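Local coordinates for protein putative esterase (Sulfolobus solfataricus P2, PDB 2RAU) that is a putative esterase or lipase, probably an alpha/beta hydrolase that cleaves ester bonds through a serine nucleophile, and carries bound calcium, at residues 19-24 with 88-93; 53-58 with 64-69. All coordinates share one frame; numbering follows the deposited sequence.

Interaction 1: residues 19-24 with 88-93; sequences DQLIEN and YLARNG
Leu-21, on strand 21-29, reaches across to the last turn of helix 85-91 and meets Ala-90 and Arg-91 there. The contact between the segments is entirely apolar. Leu-21 CD2 touches Arg-91 CD at 3.7 Å and Ala-90 CB at 3.9 Å, so one methyl fits between the short alanine and the bent aliphatic stem of the arginine. The other methyl, Leu-21 CD1, lies 3.9 Å from Arg-91 CG, and the two side chains run roughly at right angles. With Leu-21 CG opposite the carbonyl carbon (chi1 -62°), the fork presents both methyls to Arg-91. Arg-91 bends at chi2 and chi3, laying CG and CD against the leucine, while its charged end has a cation-pi partner in Tyr-81. Replacing Leu-21 with an alanine would probably open a gap beside Ala-90 and leave the Arg-91 methylenes without their apolar support. The polar contacts belong to the helix end. Asn-92 ND2 donates to Tyr-88 O at 2.8 Å with an N-H...O angle of 161°, and Asn-92 N reaches the same Tyr-88 O at 3.1 Å from the opposite face of the carbonyl plane. ND2 also sits 3.6 Å above the centre of the Tyr-88 ring, so the amide nitrogen that serves the carbonyl also covers one ring face. Around the apolar patch, Leu-21 also packs on Leu-45 and Ile-15, and Ala-90 on Val-43. The contact thus joins an antiparallel strand of the main sheet to the end of a helix whose lead into strand 94-100 is consistent with an alpha/beta-hydrolase fold; that helix closes in a Schellman motif, with Gly-93 N bonded to Ala-90 O, Phe-94 N to Leu-89 O, and Gly-93, at positive phi, as the C-prime residue.

Interaction 2: residues 53-58 with 64-69; sequences VLILPG and EQLVTI
Glu-64 O is gripped by two backbone amides of the short helix 63-68, Thr-68 N at 2.8 Å and Val-67 N at 3.1 Å. These bonds close the helical turn that carries Leu-66, and Ile-69 N continues the pattern with a bond to Gln-65 O at 2.9 Å. From this turn Leu-66 projects toward the end of strand 52-56, where a single methyl does all the touching. Leu-66 CD2 lies 3.9 Å from Ile-55 CG2 and, likewise at 3.9 Å, from Pro-57 CG, bridging a branch of the strand and the ring corner of the following loop. Ile-55 offers CG2 because that methyl stands opposite the backbone N, with CG1 turned beside it. Leu-66 meets both partners at a slant; its chi1 of -93° lies away from a staggered position. Ile-55 also packs on Ala-149 and Pro-57 on Ile-99, from the neighbouring parallel strands, and Thr-98 and Glu-151 of the same two strands touch Leu-66. An unidentified molecule about 4 Å from the Leu-66 side chain, probably from the crystallisation liquor, may mark a pocket; the Ile-55 side chain lies near the probable nucleophile elbow without touching it. The helix turn is held by its own backbone bonds and by polar bonds to residues outside the two segments, such as those of Glu-64 to His-104 and Ser-70. With only methyl-to-methyl and methyl-to-ring contacts between them, the fit of helix against strand depends on shape, while the polar bonds fix the turn from elsewhere.

How the interactions relate
Both contacts place a helix turn against the same mixed sheet, with centres 13 Å apart, and interaction 2 is nested in the chain between the two halves of interaction 1. They meet directly at Glu-23: its OE2 packs 3.6 Å from Val-67 CG1, while OE1 forms a salt bridge with Lys-10 and OE2 a hydrogen bond with His-41. Interaction 1 lies toward the periphery, about 18 Å from the centre of the chain, whereas the centre of interaction 2 is about 6 Å from it. The inner contact is the one beside the bound unknown ligand, and its Ile-55 lies near, without touching, a probable nucleophile elbow; both lie away from the calcium site of Gly-142 and Glu-144.

Interaction 1: residues 19-24 with 88-93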
loop_
_atom_site.group_PDB
_atom_site.type_symbol
_atom_site.label_atom_id
_atom_site.label_comp_id
_atom_site.label_asym_id
_atom_site.label_seq_id
_atom_site.Cartn_x
_atom_site.Cartn_y
_atom_site.Cartn_z
ATOM N N ASP A 19 -0.760 5.830 -21.925
ATOM C CA ASP A 19 -0.824 4.779 -22.945
ATOM C C ASP A 19 0.532 4.212 -23.433
ATOM O O ASP A 19 0.564 3.305 -24.267
ATOM C CB ASP A 19 -1.686 5.218 -24.127
ATOM C CG ASP A 19 -1.136 6.397 -24.835
ATOM O OD1 ASP A 19 0.095 6.641 -24.776
ATOM O OD2 ASP A 19 -1.962 7.117 -25.439
ATOM N N GLN A 20 1.640 4.749 -22.922
ATOM C CA GLN A 20 2.937 4.132 -23.137
ATOM C C GLN A 20 3.211 2.995 -22.154
ATOM O O GLN A 20 4.213 2.250 -22.277
ATOM C CB GLN A 20 4.031 5.205 -23.062
ATOM C CG GLN A 20 4.030 6.106 -24.354
ATOM C CD GLN A 20 3.799 5.258 -25.680
ATOM O OE1 GLN A 20 2.655 5.143 -26.180
ATOM N NE2 GLN A 20 4.874 4.631 -26.200
ATOM N N LEU A 21 2.347 2.882 -21.162
ATOM C CA LEU A 21 2.477 1.860 -20.116
ATOM C C LEU A 21 1.431 0.780 -20.281
ATOM O O LEU A 21 0.267 1.048 -20.618
ATOM C CB LEU A 21 2.358 2.466 -18.722
ATOM C CG LEU A 21 3.411 3.491 -18.337
ATOM C CD1 LEU A 21 3.093 4.017 -16.942
ATOM C CD2 LEU A 21 4.823 2.908 -18.453
ATOM N N ILE A 22 1.820 -0.473 -20.074
ATOM C CA ILE A 22 0.842 -1.545 -20.202
ATOM C C ILE A 22 0.798 -2.375 -18.908
ATOM O O ILE A 22 1.779 -2.460 -18.153
ATOM C CB ILE A 22 1.023 -2.378 -21.534
ATOM C CG1 ILE A 22 2.213 -3.295 -21.423
ATOM C CG2 ILE A 22 1.110 -1.440 -22.812
ATOM C CD1 ILE A 22 1.891 -4.642 -20.804
ATOM N N GLU A 23 -0.385 -2.918 -18.640
ATOM C CA GLU A 23 -0.665 -3.710 -17.452
ATOM C C GLU A 23 -1.034 -5.156 -17.787
ATOM O O GLU A 23 -1.736 -5.428 -18.735
ATOM C CB GLU A 23 -1.821 -3.040 -16.710
ATOM C CG GLU A 23 -2.121 -3.593 -15.338
ATOM C CD GLU A 23 -3.332 -2.964 -14.661
ATOM O OE1 GLU A 23 -4.221 -2.389 -15.352
ATOM O OE2 GLU A 23 -3.409 -3.075 -13.424
ATOM N N ASN A 24 -0.519 -6.079 -16.975
ATOM C CA ASN A 24 -0.917 -7.466 -16.973
ATOM C C ASN A 24 -1.391 -7.795 -15.564
ATOM O O ASN A 24 -0.851 -7.285 -14.601
ATOM C CB ASN A 24 0.233 -8.355 -17.417
ATOM C CG ASN A 24 0.492 -8.220 -18.914
ATOM O OD1 ASN A 24 -0.189 -8.830 -19.693
ATOM N ND2 ASN A 24 1.395 -7.318 -19.303
ATOM N N TYR A 88 5.740 5.761 -12.468
ATOM C CA TYR A 88 7.005 6.475 -12.602
ATOM C C TYR A 88 8.170 5.526 -12.829
ATOM O O TYR A 88 8.988 5.733 -13.733
ATOM C CB TYR A 88 7.267 7.299 -11.319
ATOM C CG TYR A 88 8.499 8.173 -11.439
ATOM C CD1 TYR A 88 8.415 9.444 -12.021
ATOM C CD2 TYR A 88 9.753 7.738 -11.006
ATOM C CE1 TYR A 88 9.533 10.250 -12.131
ATOM C CE2 TYR A 88 10.856 8.566 -11.110
ATOM C CZ TYR A 88 10.736 9.798 -11.674
ATOM O OH TYR A 88 11.815 10.627 -11.776
ATOM N N LEU A 89 8.266 4.501 -11.996
ATOM C CA LEU A 89 9.339 3.518 -12.193
ATOM C C LEU A 89 9.160 2.748 -13.499
ATOM O O LEU A 89 10.139 2.480 -14.168
ATOM C CB LEU A 89 9.512 2.605 -10.979
ATOM C CG LEU A 89 9.964 3.238 -9.680
ATOM C CD1 LEU A 89 9.990 2.127 -8.632
ATOM C CD2 LEU A 89 11.325 3.944 -9.860
ATOM N N ALA A 90 7.925 2.404 -13.866
ATOM C CA ALA A 90 7.692 1.726 -15.150
ATOM C C ALA A 90 8.081 2.631 -16.332
ATOM O O ALA A 90 8.695 2.167 -17.296
ATOM C CB ALA A 90 6.250 1.241 -15.256
ATOM N N ARG A 91 7.743 3.929 -16.274
ATOM C CA ARG A 91 8.128 4.864 -17.338
ATOM C C ARG A 91 9.617 4.988 -17.474
ATOM O O ARG A 91 10.126 5.260 -18.538
ATOM C CB ARG A 91 7.561 6.285 -17.070
ATOM C CG ARG A 91 6.125 6.445 -17.482
ATOM C CD ARG A 91 5.901 6.402 -19.027
ATOM N NE ARG A 91 6.480 7.548 -19.687
ATOM C CZ ARG A 91 5.940 8.767 -19.707
ATOM N NH1 ARG A 91 4.773 9.019 -19.130
ATOM N NH2 ARG A 91 6.576 9.745 -20.322
ATOM N N ASN A 92 10.317 4.768 -16.372
ATOM C CA ASN A 92 11.767 4.844 -16.325
ATOM C C ASN A 92 12.489 3.493 -16.498
ATOM O O ASN A 92 13.687 3.376 -16.226
ATOM C CB ASN A 92 12.139 5.601 -15.049
ATOM C CG ASN A 92 11.881 7.106 -15.209
ATOM O OD1 ASN A 92 12.667 7.757 -15.852
ATOM N ND2 ASN A 92 10.766 7.631 -14.690
ATOM N N GLY A 93 11.756 2.507 -17.011
ATOM C CA GLY A 93 12.317 1.279 -17.550
ATOM C C GLY A 93 12.231 0.015 -16.731
ATOM O O GLY A 93 12.683 -1.031 -17.181
#

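Interaction 2: residues 53-58 with 64-69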
loop_
_atom_site.group_PDB
_atom_site.type_symbol
_atom_site.label_atom_id
_atom_site.label_comp_id
_atom_site.label_asym_id
_atom_site.label_seq_id
_atom_site.Cartn_x
_atom_site.Cartn_y
_atom_site.Cartn_z
ATOM N N VAL A 53 10.822 -4.818 -9.504
ATOM C CA VAL A 53 10.452 -4.142 -8.264
ATOM C C VAL A 53 9.060 -4.583 -7.894
ATOM O O VAL A 53 8.162 -4.443 -8.708
ATOM C CB VAL A 53 10.433 -2.604 -8.419
ATOM C CG1 VAL A 53 10.129 -1.987 -7.107
ATOM C CG2 VAL A 53 11.801 -2.119 -8.987
ATOM N N LEU A 54 8.886 -5.094 -6.678
ATOM C CA LEU A 54 7.566 -5.441 -6.159
ATOM C C LEU A 54 7.217 -4.442 -5.048
ATOM O O LEU A 54 7.999 -4.226 -4.093
ATOM C CB LEU A 54 7.519 -6.879 -5.609
ATOM C CG LEU A 54 6.310 -7.304 -4.756
ATOM C CD1 LEU A 54 5.019 -7.249 -5.635
ATOM C CD2 LEU A 54 6.564 -8.669 -4.120
ATOM N N ILE A 55 6.037 -3.852 -5.164
ATOM C CA ILE A 55 5.538 -2.892 -4.158
ATOM C C ILE A 55 4.361 -3.458 -3.398
ATOM O O ILE A 55 3.361 -3.828 -3.969
ATOM C CB ILE A 55 5.217 -1.509 -4.808
ATOM C CG1 ILE A 55 6.405 -1.088 -5.719
ATOM C CG2 ILE A 55 4.896 -0.436 -3.691
ATOM C CD1 ILE A 55 6.363 0.312 -6.311
ATOM N N LEU A 56 4.526 -3.533 -2.086
ATOM C CA LEU A 56 3.529 -4.024 -1.158
ATOM C C LEU A 56 2.636 -2.882 -0.659
ATOM O O LEU A 56 3.125 -1.931 -0.060
ATOM C CB LEU A 56 4.245 -4.707 0.002
ATOM C CG LEU A 56 5.158 -5.928 -0.291
ATOM C CD1 LEU A 56 5.676 -6.554 0.983
ATOM C CD2 LEU A 56 4.433 -6.970 -1.211
ATOM N N PRO A 57 1.331 -2.944 -0.946
ATOM C CA PRO A 57 0.478 -1.886 -0.437
ATOM C C PRO A 57 0.314 -1.892 1.068
ATOM O O PRO A 57 0.615 -2.871 1.716
ATOM C CB PRO A 57 -0.880 -2.180 -1.084
ATOM C CG PRO A 57 -0.542 -3.109 -2.259
ATOM C CD PRO A 57 0.587 -3.908 -1.779
ATOM N N GLY A 58 -0.268 -0.790 1.578
ATOM C CA GLY A 58 -0.518 -0.598 2.996
ATOM C C GLY A 58 -1.943 -0.993 3.331
ATOM O O GLY A 58 -2.603 -1.624 2.540
ATOM N N GLU A 64 -4.193 -2.875 -7.412
ATOM C CA GLU A 64 -5.071 -2.117 -8.276
ATOM C C GLU A 64 -5.038 -0.608 -7.938
ATOM O O GLU A 64 -4.865 0.233 -8.828
ATOM C CB GLU A 64 -6.522 -2.648 -8.182
ATOM C CG GLU A 64 -7.416 -1.938 -9.189
ATOM C CD GLU A 64 -8.891 -2.313 -9.167
ATOM O OE1 GLU A 64 -9.217 -3.234 -8.410
ATOM O OE2 GLU A 64 -9.683 -1.676 -9.931
ATOM N N GLN A 65 -5.193 -0.265 -6.671
ATOM C CA GLN A 65 -5.120 1.112 -6.248
ATOM C C GLN A 65 -3.812 1.748 -6.667
ATOM O O GLN A 65 -3.809 2.895 -7.126
ATOM C CB GLN A 65 -5.301 1.254 -4.748
ATOM C CG GLN A 65 -5.516 2.693 -4.317
ATOM C CD GLN A 65 -5.700 2.837 -2.851
ATOM O OE1 GLN A 65 -5.005 2.214 -2.037
ATOM N NE2 GLN A 65 -6.662 3.680 -2.483
ATOM N N LEU A 66 -2.721 0.992 -6.524
ATOM C CA LEU A 66 -1.374 1.483 -6.828
ATOM C C LEU A 66 -1.082 1.721 -8.279
ATOM O O LEU A 66 -0.146 2.451 -8.613
ATOM C CB LEU A 66 -0.320 0.574 -6.206
ATOM C CG LEU A 66 0.197 0.940 -4.819
ATOM C CD1 LEU A 66 -0.802 1.546 -3.838
ATOM C CD2 LEU A 66 1.051 -0.087 -4.202
ATOM N N VAL A 67 -1.885 1.115 -9.150
ATOM C CA VAL A 67 -1.728 1.279 -10.585
ATOM C C VAL A 67 -2.777 2.242 -11.131
ATOM O O VAL A 67 -2.452 3.185 -11.800
ATOM C CB VAL A 67 -1.861 -0.099 -11.362
ATOM C CG1 VAL A 67 -1.677 0.059 -12.907
ATOM C CG2 VAL A 67 -0.953 -1.198 -10.765
ATOM N N THR A 68 -4.045 1.974 -10.861
ATOM C CA THR A 68 -5.096 2.746 -11.476
ATOM C C THR A 68 -6.019 3.536 -10.521
ATOM O O THR A 68 -6.975 4.177 -10.978
ATOM C CB THR A 68 -5.958 1.862 -12.437
ATOM O OG1 THR A 68 -6.404 0.720 -11.731
ATOM C CG2 THR A 68 -5.179 1.414 -13.700
ATOM N N ILE A 69 -5.722 3.558 -9.222
ATOM C CA ILE A 69 -6.501 4.342 -8.272
ATOM C C ILE A 69 -7.979 3.986 -8.429
ATOM O O ILE A 69 -8.860 4.850 -8.523
ATOM C CB ILE A 69 -6.229 5.874 -8.386
ATOM C CG1 ILE A 69 -4.735 6.127 -8.788
ATOM C CG2 ILE A 69 -6.496 6.588 -7.039
ATOM C CD1 ILE A 69 -4.352 7.589 -8.960
#